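Local coordinates for protein 3-hydroxyisobutyryl-CoA hydrolase (Mycobacterium thermoresistibile, PDB 4HDT) that probably hydrolyses 3-hydroxy-2-methylpropanoyl-CoA to 3-hydroxy-2-methylpropanoate and free CoA, as a member of the crotonase-like family, at residues 29-34 / 66-72; 8-12 / 23-27. The contacts are given in a common frame with arbitrary orientation. Numbering follows the deposited sequence.

Contact 1: 29-34 / 66-72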
loop_
_atom_site.group_PDB
_atom_site.type_symbol
_atom_site.label_atom_id
_atom_site.label_comp_id
_atom_site.label_asym_id
_atom_site.label_seq_id
_atom_site.Cartn_x
_atom_site.Cartn_y
_atom_site.Cartn_z
ATOM N N ALA A 29 11.023 -3.869 13.826
ATOM C CA ALA A 29 11.032 -3.358 12.440
ATOM C C ALA A 29 9.628 -2.829 12.009
ATOM O O ALA A 29 9.334 -2.725 10.817
ATOM C CB ALA A 29 11.490 -4.442 11.466
ATOM N N ILE A 30 8.768 -2.588 12.987
ATOM C CA ILE A 30 7.370 -2.225 12.746
ATOM C C ILE A 30 6.769 -3.215 11.762
ATOM O O ILE A 30 6.020 -2.886 10.833
ATOM C CB ILE A 30 7.150 -0.758 12.355
ATOM C CG1 ILE A 30 8.035 0.178 13.199
ATOM C CG2 ILE A 30 5.692 -0.401 12.554
ATOM C CD1 ILE A 30 7.829 1.651 12.865
ATOM N N ASN A 31 7.081 -4.480 12.019
ATOM C CA ASN A 31 6.478 -5.592 11.304
ATOM C C ASN A 31 6.700 -5.569 9.784
ATOM O O ASN A 31 5.861 -6.125 9.021
ATOM C CB ASN A 31 4.999 -5.717 11.691
ATOM C CG ASN A 31 4.798 -5.841 13.188
ATOM O OD1 ASN A 31 5.505 -6.619 13.859
ATOM N ND2 ASN A 31 3.764 -5.173 13.721
ATOM N N SER A 32 7.826 -4.998 9.320
ATOM C CA SER A 32 8.081 -5.023 7.881
ATOM C C SER A 32 8.086 -6.469 7.319
ATOM O O SER A 32 8.539 -7.393 7.982
ATOM C CB SER A 32 9.321 -4.247 7.476
ATOM O OG SER A 32 10.462 -4.802 8.019
ATOM N N LEU A 33 7.610 -6.643 6.088
ATOM C CA LEU A 33 7.347 -7.986 5.536
ATOM C C LEU A 33 8.582 -8.578 4.891
ATOM O O LEU A 33 9.225 -7.943 4.039
ATOM C CB LEU A 33 6.268 -7.943 4.445
ATOM C CG LEU A 33 4.950 -7.361 4.857
ATOM C CD1 LEU A 33 4.032 -7.376 3.635
ATOM C CD2 LEU A 33 4.335 -8.185 5.963
ATOM N N THR A 34 8.846 -9.819 5.248
ATOM C CA THR A 34 9.856 -10.628 4.585
ATOM C C THR A 34 9.145 -11.594 3.624
ATOM O O THR A 34 7.915 -11.783 3.679
ATOM C CB THR A 34 10.629 -11.485 5.597
ATOM O OG1 THR A 34 9.736 -12.398 6.228
ATOM C CG2 THR A 34 11.342 -10.641 6.661
ATOM N N GLY A 66 2.279 0.169 14.910
ATOM C CA GLY A 66 1.611 -0.023 13.643
ATOM C C GLY A 66 1.470 -1.450 13.174
ATOM O O GLY A 66 2.313 -2.312 13.504
ATOM N N LEU A 67 0.467 -1.682 12.332
ATOM C CA LEU A 67 0.342 -2.987 11.697
ATOM C C LEU A 67 1.599 -3.381 10.928
ATOM O O LEU A 67 2.130 -4.518 11.078
ATOM C CB LEU A 67 -0.822 -2.929 10.730
ATOM C CG LEU A 67 -1.004 -4.240 9.919
ATOM C CD1 LEU A 67 -1.185 -5.529 10.711
ATOM C CD2 LEU A 67 -2.135 -4.096 8.940
ATOM N N CYS A 68 2.104 -2.481 10.082
ATOM C CA CYS A 68 3.169 -2.852 9.113
ATOM C C CYS A 68 3.660 -1.609 8.353
ATOM O O CYS A 68 2.924 -1.027 7.570
ATOM C CB CYS A 68 2.671 -3.914 8.116
ATOM S SG CYS A 68 3.889 -4.358 6.864
ATOM N N ALA A 69 4.953 -1.309 8.516
ATOM C CA ALA A 69 5.585 -0.165 7.851
ATOM C C ALA A 69 5.937 -0.370 6.376
ATOM O O ALA A 69 6.286 0.612 5.703
ATOM C CB ALA A 69 6.813 0.258 8.636
ATOM N N GLY A 70 5.855 -1.611 5.885
ATOM C CA GLY A 70 6.210 -1.872 4.500
ATOM C C GLY A 70 6.805 -3.239 4.290
ATOM O O GLY A 70 6.821 -4.099 5.193
ATOM N N GLY A 71 7.199 -3.496 3.050
ATOM C CA GLY A 71 8.097 -4.636 2.789
ATOM C C GLY A 71 9.473 -4.307 3.369
ATOM O O GLY A 71 9.834 -3.144 3.535
ATOM N N ASP A 72 10.285 -5.337 3.657
ATOM C CA ASP A 72 11.649 -5.143 4.084
ATOM C C ASP A 72 12.490 -4.575 2.931
ATOM O O ASP A 72 12.787 -5.264 1.943
ATOM C CB ASP A 72 12.205 -6.466 4.606
ATOM C CG ASP A 72 13.593 -6.335 5.181
ATOM O OD1 ASP A 72 14.414 -5.665 4.555
ATOM O OD2 ASP A 72 13.854 -6.940 6.237
#
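Ile30 lies over Ala69, with Ile30 CB 3.9 Å from Ala69 CB; Ile30 CG2 also approaches Gly66 O at 4.0 Å. Ile30 and Asn31 are the middle residues of a type I' turn from Ala29 to Ser32. Both have left-handed backbone angles. The turn presents Ile30 O to Ala69 N, which donates a 3.0 Å hydrogen bond to it. Asn31 reaches along segment 66-72: its ND2 gives a 3.2 Å hydrogen bond to Leu67 O and a weak one of the same length to Gly66 O. Its OD1 accepts from the backbone of Arg26. Further on, Leu33 forms a single backbone bridge with Gly71. Leu33 N donates to Gly70 O (2.8 Å), and Asp72 N donates to Leu33 O (2.8 Å). Leu33 CG packs on Cys68 SG at 3.8 Å.

Glycine suits Gly66 and Gly70, because a CB at these backbone angles would jam against the preceding carbonyl. In the crotonase family, the loop equivalent to 66-72 supplies a backbone NH of the oxyanion hole that holds the thioester carbonyl. Gly71 N is the probable counterpart here. Gly70 O and Asp72 N, on its two sides, both pair with Leu33.

Both segments run into helices. Thr34 caps helix 35-49 through Met37 N. Asp72 caps helix 73-81 through OD1 to Ala75 N, while its OD2 forms a salt bridge with Arg26 NH1. Strand 115-117 packs on Ile30 and Ala69 through Ile115, while Leu24 of strand 19-24 touches Asn31, Leu67 and Cys68.

Contact 2: 8-12 / 23-27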
loop_
_atom_site.group_PDB
_atom_site.type_symbol
_atom_site.label_atom_id
_atom_site.label_comp_id
_atom_site.label_asym_id
_atom_site.label_seq_id
_atom_site.Cartn_x
_atom_site.Cartn_y
_atom_site.Cartn_z
ATOM N N ASN A 8 12.572 -16.613 16.533
ATOM C CA ASN A 8 11.304 -15.833 16.471
ATOM C C ASN A 8 10.432 -16.320 15.322
ATOM O O ASN A 8 10.944 -16.623 14.235
ATOM C CB ASN A 8 11.573 -14.333 16.267
ATOM C CG ASN A 8 10.339 -13.469 16.521
ATOM O OD1 ASN A 8 9.883 -13.330 17.668
ATOM N ND2 ASN A 8 9.795 -12.877 15.452
ATOM N N GLU A 9 9.135 -16.412 15.569
ATOM C CA GLU A 9 8.196 -16.697 14.509
ATOM C C GLU A 9 7.742 -15.347 13.969
ATOM O O GLU A 9 7.033 -14.628 14.664
ATOM C CB GLU A 9 6.964 -17.432 15.036
ATOM C CG GLU A 9 7.232 -18.838 15.534
ATOM C CD GLU A 9 7.464 -19.825 14.413
ATOM O OE1 GLU A 9 7.222 -19.474 13.256
ATOM O OE2 GLU A 9 7.898 -20.957 14.717
ATOM N N ASP A 10 8.147 -15.020 12.754
ATOM C CA ASP A 10 7.868 -13.666 12.217
ATOM C C ASP A 10 6.404 -13.431 11.881
ATOM O O ASP A 10 5.970 -12.256 11.688
ATOM C CB ASP A 10 8.758 -13.353 11.029
ATOM C CG ASP A 10 10.222 -13.221 11.416
ATOM O OD1 ASP A 10 10.530 -13.045 12.625
ATOM O OD2 ASP A 10 11.072 -13.223 10.507
ATOM N N VAL A 11 5.633 -14.513 11.791
ATOM C CA VAL A 11 4.142 -14.392 11.796
ATOM C C VAL A 11 3.646 -15.380 12.852
ATOM O O VAL A 11 3.920 -16.594 12.743
ATOM C CB VAL A 11 3.486 -14.755 10.457
ATOM C CG1 VAL A 11 1.967 -14.644 10.547
ATOM C CG2 VAL A 11 4.034 -13.927 9.333
ATOM N N LEU A 12 2.920 -14.884 13.848
ATOM C CA LEU A 12 2.279 -15.750 14.820
ATOM C C LEU A 12 0.921 -16.218 14.288
ATOM O O LEU A 12 0.127 -15.423 13.792
ATOM C CB LEU A 12 2.147 -15.078 16.198
ATOM C CG LEU A 12 3.413 -14.525 16.833
ATOM C CD1 LEU A 12 3.039 -13.558 17.958
ATOM C CD2 LEU A 12 4.251 -15.668 17.381
ATOM N N THR A 23 -0.749 -12.782 13.083
ATOM C CA THR A 23 -0.179 -11.623 13.750
ATOM C C THR A 23 1.242 -11.408 13.226
ATOM O O THR A 23 2.148 -12.199 13.456
ATOM C CB THR A 23 -0.201 -11.772 15.285
ATOM O OG1 THR A 23 -1.504 -12.117 15.701
ATOM C CG2 THR A 23 0.292 -10.486 16.013
ATOM N N LEU A 24 1.429 -10.312 12.499
ATOM C CA LEU A 24 2.747 -9.970 11.991
ATOM C C LEU A 24 3.647 -9.696 13.209
ATOM O O LEU A 24 3.193 -9.054 14.149
ATOM C CB LEU A 24 2.677 -8.705 11.158
ATOM C CG LEU A 24 1.739 -8.800 9.973
ATOM C CD1 LEU A 24 1.805 -7.512 9.220
ATOM C CD2 LEU A 24 2.090 -9.976 9.064
ATOM N N ASN A 25 4.868 -10.234 13.219
ATOM C CA ASN A 25 5.637 -10.272 14.483
ATOM C C ASN A 25 7.117 -9.985 14.271
ATOM O O ASN A 25 7.977 -10.789 14.636
ATOM C CB ASN A 25 5.419 -11.619 15.195
ATOM C CG ASN A 25 6.043 -11.668 16.571
ATOM O OD1 ASN A 25 6.018 -10.670 17.326
ATOM N ND2 ASN A 25 6.659 -12.797 16.895
ATOM N N ARG A 26 7.407 -8.807 13.749
ATOM C CA ARG A 26 8.749 -8.231 13.791
ATOM C C ARG A 26 8.612 -6.810 14.356
ATOM O O ARG A 26 8.848 -5.820 13.666
ATOM C CB ARG A 26 9.378 -8.226 12.410
ATOM C CG ARG A 26 9.359 -9.599 11.736
ATOM C CD ARG A 26 10.460 -9.798 10.713
ATOM N NE ARG A 26 10.621 -8.685 9.826
ATOM C CZ ARG A 26 11.750 -8.326 9.224
ATOM N NH1 ARG A 26 11.725 -7.271 8.417
ATOM N NH2 ARG A 26 12.866 -9.047 9.354
ATOM N N PRO A 27 8.194 -6.708 15.618
ATOM C CA PRO A 27 7.847 -5.344 16.085
ATOM C C PRO A 27 9.007 -4.330 16.121
ATOM O O PRO A 27 8.757 -3.130 15.977
ATOM C CB PRO A 27 7.274 -5.586 17.474
ATOM C CG PRO A 27 7.786 -6.908 17.892
ATOM C CD PRO A 27 7.849 -7.725 16.613
HETATM O O HOH W 1 7.559 -13.567 19.683
HETATM O O HOH W 2 8.839 -10.721 18.436
HETATM O O HOH W 3 13.324 -11.578 10.750
HETATM O O HOH W 4 -1.714 -14.910 15.804
#
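The two segments run antiparallel, with CA atoms 4.6 Å apart at Val11 and Leu24 and 4.9 Å apart at Leu12 and Thr23. Leu12 and Thr23 are a hydrogen-bonded pair: Leu12 N donates to Thr23 O (2.8 Å) and Thr23 N to Leu12 O (2.9 Å). Val11 and Leu24 are the non-hydrogen-bonded pair. Beyond the strand ends, Asn25 N still donates to Asp10 O at 2.8 Å.

Asn25 extends the link with both side chain and backbone. Its ND2 donates to Glu9 O (2.9 Å), and its backbone O accepts from Asn8 ND2 (2.9 Å). Asn8 ND2 also bonds Asp10 OD1 at 2.9 Å. Waters 1 and 2 join Asn8 OD1 to the amide end of Asn25.

This is the open end of a beta hairpin, strands 11-16 and 19-24. Strand 11-16 is the outermost strand at one side of the mixed sheet, and strand 19-24 connects it to strand 56-61.

Val11 and Leu24 share the sheet face on which Val11 meets Met37 and Thr40 of helix 35-49; Val11 CG2 is 4.4 Å from Leu24 CD2. Leu12 and Thr23 point to the other face, with CB atoms 4.2 Å apart. Asp10 OD2 approaches Arg26 CD at 3.5 Å, and water 3 bridges this carboxylate oxygen to Arg26 NH2. Arg26 NH1 turns to Ser32 and to Asp72, its salt-bridge partner.

In the fold
The contacts follow one another along the chain, and their centres are 10 Å apart. Arg26 joins them. Its O is 2.8 Å from Asn31 N and its NH1 is 2.8 Å from Ser32 OG, both probable hydrogen bonds. Arg26 CZ also packs on Thr34 CG2 at 3.5 Å. These tie the hairpin end to 29-34; the salt bridge of Arg26 with Asp72 reaches the probable oxyanion-hole loop, 66-72. Contact 1 lies nearer a metal site: the Thr34 side chain is about 5 Å from that of His35 and about 7 Å from that of Glu86, which bind a zinc ion. An acetate ion, probably from the crystallisation liquor, lies about 4 Å from the Thr34 side chain. In contact 2, the Asp10 side chain is about 10 Å from that of His35.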